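Exodeoxyribonuclease (Neisseria meningitidis, PDB 2JC5) probably cleaves the DNA backbone at apurinic or apyrimidinic sites as a metal-dependent phosphodiesterase of the AP/ExoA repair family. Local coordinates at residues 192-205 against 235-248. Residues are numbered along the deposited sequence; the frame is centred on the assembly and turned at random.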
# COMPACT_ATOMS: atom_id res chain seq x y z
N TRP A 192 2.55 -1.47 11.53
CA TRP A 192 3.95 -1.27 11.82
C TRP A 192 4.16 -0.53 13.14
O TRP A 192 4.96 -0.93 14.00
CB TRP A 192 4.66 -0.47 10.70
CG TRP A 192 6.09 -0.26 11.04
CD1 TRP A 192 6.64 0.81 11.67
CD2 TRP A 192 7.15 -1.21 10.84
NE1 TRP A 192 8.00 0.60 11.85
CE2 TRP A 192 8.34 -0.62 11.35
CE3 TRP A 192 7.22 -2.48 10.27
CZ2 TRP A 192 9.56 -1.26 11.29
CZ3 TRP A 192 8.44 -3.11 10.22
CH2 TRP A 192 9.60 -2.51 10.74
N ARG A 193 3.44 0.57 13.30
CA ARG A 193 3.67 1.44 14.46
C ARG A 193 3.19 0.75 15.72
O ARG A 193 3.76 0.96 16.80
CB ARG A 193 2.94 2.77 14.27
CG ARG A 193 3.13 3.77 15.36
CD ARG A 193 4.55 4.09 15.68
NE ARG A 193 5.29 4.60 14.53
CZ ARG A 193 6.45 4.12 14.08
NH1 ARG A 193 7.06 3.08 14.63
NH2 ARG A 193 7.02 4.71 13.02
N THR A 194 2.17 -0.09 15.60
CA THR A 194 1.68 -0.84 16.74
C THR A 194 2.65 -1.93 17.15
O THR A 194 2.91 -2.12 18.35
CB THR A 194 0.26 -1.36 16.47
OG1 THR A 194 -0.63 -0.24 16.46
CG2 THR A 194 -0.20 -2.33 17.55
N LEU A 195 3.18 -2.65 16.17
CA LEU A 195 4.16 -3.70 16.45
C LEU A 195 5.46 -3.15 17.05
O LEU A 195 6.04 -3.77 17.94
CB LEU A 195 4.51 -4.51 15.19
CG LEU A 195 3.46 -5.50 14.72
CD1 LEU A 195 3.74 -6.01 13.33
CD2 LEU A 195 3.35 -6.67 15.72
N TYR A 196 5.94 -2.02 16.50
CA TYR A 196 7.26 -1.49 16.82
C TYR A 196 7.17 0.02 17.08
O TYR A 196 7.53 0.83 16.24
CB TYR A 196 8.22 -1.76 15.65
CG TYR A 196 8.27 -3.21 15.26
CD1 TYR A 196 8.61 -4.19 16.19
CD2 TYR A 196 7.92 -3.62 13.98
CE1 TYR A 196 8.63 -5.55 15.84
CE2 TYR A 196 7.93 -4.97 13.63
CZ TYR A 196 8.29 -5.93 14.56
OH TYR A 196 8.30 -7.26 14.18
N PRO A 197 6.65 0.40 18.25
CA PRO A 197 6.38 1.80 18.56
C PRO A 197 7.53 2.77 18.31
O PRO A 197 7.28 3.92 17.94
CB PRO A 197 6.04 1.75 20.04
CG PRO A 197 5.39 0.43 20.19
CD PRO A 197 6.18 -0.48 19.33
N ASP A 198 8.77 2.33 18.51
CA ASP A 198 9.93 3.22 18.46
C ASP A 198 10.81 3.04 17.25
O ASP A 198 11.86 3.65 17.16
CB ASP A 198 10.77 3.00 19.73
CG ASP A 198 10.02 3.37 20.97
OD1 ASP A 198 9.41 4.47 20.96
OD2 ASP A 198 9.98 2.57 21.93
N VAL A 199 10.36 2.25 16.28
CA VAL A 199 11.21 1.94 15.13
C VAL A 199 10.66 2.70 13.92
O VAL A 199 9.52 2.44 13.50
CB VAL A 199 11.24 0.43 14.86
CG1 VAL A 199 12.13 0.12 13.67
CG2 VAL A 199 11.71 -0.31 16.10
N PRO A 200 11.44 3.66 13.38
CA PRO A 200 10.89 4.50 12.32
C PRO A 200 10.21 3.73 11.17
O PRO A 200 9.07 4.05 10.80
CB PRO A 200 12.11 5.29 11.84
CG PRO A 200 12.93 5.45 13.09
CD PRO A 200 12.80 4.10 13.76
N GLY A 201 10.90 2.78 10.58
CA GLY A 201 10.31 1.96 9.53
C GLY A 201 10.07 2.65 8.21
O GLY A 201 9.05 2.40 7.56
N TYR A 202 10.99 3.52 7.78
CA TYR A 202 10.83 4.20 6.49
C TYR A 202 10.66 3.17 5.38
O TYR A 202 11.28 2.11 5.39
CB TYR A 202 12.03 5.08 6.13
CG TYR A 202 12.52 6.05 7.17
CD1 TYR A 202 11.67 6.67 8.06
CD2 TYR A 202 13.87 6.38 7.24
CE1 TYR A 202 12.14 7.59 9.01
CE2 TYR A 202 14.35 7.29 8.18
CZ TYR A 202 13.49 7.88 9.07
OH TYR A 202 14.00 8.75 10.00
N THR A 203 9.83 3.53 4.40
CA THR A 203 9.49 2.69 3.26
C THR A 203 9.73 3.37 1.91
O THR A 203 9.57 2.71 0.89
CB THR A 203 8.01 2.24 3.31
OG1 THR A 203 7.14 3.38 3.24
CG2 THR A 203 7.73 1.44 4.57
N TRP A 204 10.12 4.65 1.91
CA TRP A 204 10.37 5.38 0.67
C TRP A 204 11.52 6.35 0.80
O TRP A 204 11.67 7.01 1.84
CB TRP A 204 9.11 6.17 0.26
CG TRP A 204 9.30 6.97 -0.99
CD1 TRP A 204 9.30 6.52 -2.27
CD2 TRP A 204 9.52 8.38 -1.06
NE1 TRP A 204 9.52 7.55 -3.14
CE2 TRP A 204 9.64 8.71 -2.42
CE3 TRP A 204 9.61 9.39 -0.10
CZ2 TRP A 204 9.88 10.01 -2.86
CZ3 TRP A 204 9.85 10.68 -0.54
CH2 TRP A 204 9.98 10.98 -1.91
N TRP A 205 12.33 6.44 -0.26
CA TRP A 205 13.40 7.42 -0.39
C TRP A 205 13.35 7.90 -1.82
O TRP A 205 13.04 7.09 -2.71
CB TRP A 205 14.77 6.79 -0.12
CG TRP A 205 14.87 6.07 1.19
CD1 TRP A 205 15.51 6.52 2.33
CD2 TRP A 205 14.32 4.78 1.53
NE1 TRP A 205 15.39 5.59 3.33
CE2 TRP A 205 14.67 4.52 2.87
CE3 TRP A 205 13.59 3.82 0.83
CZ2 TRP A 205 14.29 3.36 3.52
CZ3 TRP A 205 13.22 2.67 1.47
CH2 TRP A 205 13.58 2.44 2.80
N SER A 235 4.81 -10.36 13.54
CA SER A 235 6.03 -9.69 13.18
C SER A 235 5.88 -8.93 11.89
O SER A 235 4.94 -9.14 11.13
CB SER A 235 7.18 -10.68 13.07
OG SER A 235 7.02 -11.44 11.91
N ALA A 236 6.83 -8.05 11.63
CA ALA A 236 6.87 -7.32 10.37
C ALA A 236 8.30 -6.92 10.08
O ALA A 236 9.15 -6.87 10.99
CB ALA A 236 5.95 -6.11 10.40
N HIS A 237 8.58 -6.63 8.82
CA HIS A 237 9.84 -6.03 8.43
C HIS A 237 9.70 -5.23 7.16
O HIS A 237 8.77 -5.44 6.38
CB HIS A 237 10.96 -7.08 8.30
CG HIS A 237 10.79 -8.05 7.18
ND1 HIS A 237 10.09 -9.23 7.32
CD2 HIS A 237 11.28 -8.06 5.91
CE1 HIS A 237 10.14 -9.91 6.18
NE2 HIS A 237 10.84 -9.21 5.30
N VAL A 238 10.61 -4.27 7.00
CA VAL A 238 10.78 -3.55 5.74
C VAL A 238 11.93 -4.22 5.01
O VAL A 238 13.06 -4.21 5.50
CB VAL A 238 11.03 -2.06 5.98
CG1 VAL A 238 11.23 -1.32 4.66
CG2 VAL A 238 9.86 -1.45 6.77
N TYR A 239 11.65 -4.80 3.86
CA TYR A 239 12.64 -5.60 3.17
C TYR A 239 13.60 -4.73 2.37
O TYR A 239 13.18 -3.98 1.47
CB TYR A 239 11.98 -6.62 2.23
CG TYR A 239 12.98 -7.49 1.50
CD1 TYR A 239 13.65 -8.51 2.16
CD2 TYR A 239 13.27 -7.27 0.17
CE1 TYR A 239 14.56 -9.30 1.50
CE2 TYR A 239 14.18 -8.07 -0.50
CZ TYR A 239 14.82 -9.08 0.17
OH TYR A 239 15.74 -9.88 -0.46
N LYS A 240 14.88 -4.81 2.72
CA LYS A 240 15.91 -3.97 2.14
C LYS A 240 17.14 -4.73 1.64
O LYS A 240 18.11 -4.11 1.25
CB LYS A 240 16.30 -2.85 3.13
CG LYS A 240 15.16 -1.84 3.31
CD LYS A 240 15.27 -1.01 4.55
CE LYS A 240 16.31 0.03 4.42
NZ LYS A 240 16.35 0.83 5.69
N ASP A 241 17.07 -6.06 1.59
CA ASP A 241 18.25 -6.83 1.17
C ASP A 241 18.49 -6.69 -0.33
O ASP A 241 19.61 -6.85 -0.79
CB ASP A 241 18.11 -8.32 1.51
CG ASP A 241 18.08 -8.59 3.01
OD1 ASP A 241 18.43 -7.70 3.80
OD2 ASP A 241 17.70 -9.72 3.40
N GLU A 242 17.43 -6.39 -1.07
CA GLU A 242 17.49 -6.05 -2.49
C GLU A 242 16.66 -4.80 -2.67
O GLU A 242 15.80 -4.51 -1.85
CB GLU A 242 16.90 -7.15 -3.36
CG GLU A 242 17.46 -8.54 -3.17
CD GLU A 242 16.52 -9.56 -3.79
OE1 GLU A 242 16.58 -9.72 -5.02
OE2 GLU A 242 15.68 -10.14 -3.06
N LYS A 243 16.91 -4.09 -3.77
CA LYS A 243 16.22 -2.84 -4.10
C LYS A 243 15.51 -2.99 -5.43
O LYS A 243 16.16 -3.22 -6.47
CB LYS A 243 17.24 -1.71 -4.16
CG LYS A 243 16.65 -0.32 -4.36
CD LYS A 243 15.95 0.14 -3.12
CE LYS A 243 15.78 1.67 -3.05
NZ LYS A 243 14.58 1.95 -2.25
N PHE A 244 14.18 -2.87 -5.40
CA PHE A 244 13.32 -3.09 -6.56
C PHE A 244 12.63 -1.85 -7.07
O PHE A 244 12.01 -1.88 -8.13
CB PHE A 244 12.18 -4.05 -6.19
CG PHE A 244 12.62 -5.31 -5.52
CD1 PHE A 244 13.49 -6.17 -6.15
CD2 PHE A 244 12.13 -5.67 -4.28
CE1 PHE A 244 13.87 -7.36 -5.54
CE2 PHE A 244 12.52 -6.85 -3.68
CZ PHE A 244 13.40 -7.70 -4.32
N SER A 245 12.74 -0.77 -6.30
CA SER A 245 11.84 0.35 -6.43
C SER A 245 12.38 1.46 -5.54
O SER A 245 13.30 1.21 -4.74
CB SER A 245 10.45 -0.08 -5.92
OG SER A 245 9.57 1.01 -5.76
N ASP A 246 11.81 2.65 -5.64
CA ASP A 246 12.12 3.71 -4.66
C ASP A 246 11.48 3.45 -3.30
O ASP A 246 11.91 4.04 -2.32
CB ASP A 246 11.81 5.14 -5.17
CG ASP A 246 10.42 5.31 -5.70
OD1 ASP A 246 9.69 4.33 -5.90
OD2 ASP A 246 10.09 6.48 -5.92
N HIS A 247 10.50 2.55 -3.25
CA HIS A 247 9.96 2.06 -1.99
C HIS A 247 10.57 0.71 -1.66
O HIS A 247 11.08 0.02 -2.55
CB HIS A 247 8.46 1.83 -2.07
CG HIS A 247 7.65 3.06 -2.36
ND1 HIS A 247 6.80 3.64 -1.44
CD2 HIS A 247 7.57 3.82 -3.48
CE1 HIS A 247 6.22 4.69 -1.98
NE2 HIS A 247 6.66 4.82 -3.22
N ALA A 248 10.51 0.36 -0.37
CA ALA A 248 10.83 -1.00 0.09
C ALA A 248 9.54 -1.76 0.41
O ALA A 248 8.59 -1.18 0.94
CB ALA A 248 11.72 -0.94 1.33
O HOH W 1 13.48 1.31 6.79
O HOH W 2 14.83 4.69 -2.95
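The indole of Trp204 lies against His247, its CD1 3.3 Å above the imidazole plane toward the rim, with the ring planes inclined at 48°. With CG anti to the backbone N (chi1 179°) and the ring turned by chi2, the indole crosses the imidazole obliquely and NE1 reaches Asp246 OD2 at 3.0 Å, meeting it from above the carboxylate plane. A single backbone bridge joins Trp204 and His247 through flanking bonds, Ala248 N to Thr203 O at 2.8 Å and Trp205 N to Asp246 O at 3.2 Å. This packed end forms part of the active site of the DNase I-like fold. Asp246 is a known metal ligand of this protein, though here the magnesium ion is held by Asn10 and Glu36 instead; His247 is the predicted general base, its ND1 bonded to Asp221, which also accepts from Thr203 OG1, while Trp204 lines the bicine pocket. Farther along, Val238 CG2 sits over one face of Trp192, 4.3 Å from the six-membered ring centroid, and Ala236 CB nestles against Leu195 CD1 at 3.7 Å, seating helix 191-195 on strand 233-238, at one edge of the six-stranded sheet. At this partly exposed end Tyr196 OH accepts from Ala236 N at 3.0 Å. The contact is looser around exposed Lys240, whose CE rests 4.0 Å from Trp205 CZ2 and whose NZ is linked through a water to Tyr202 O.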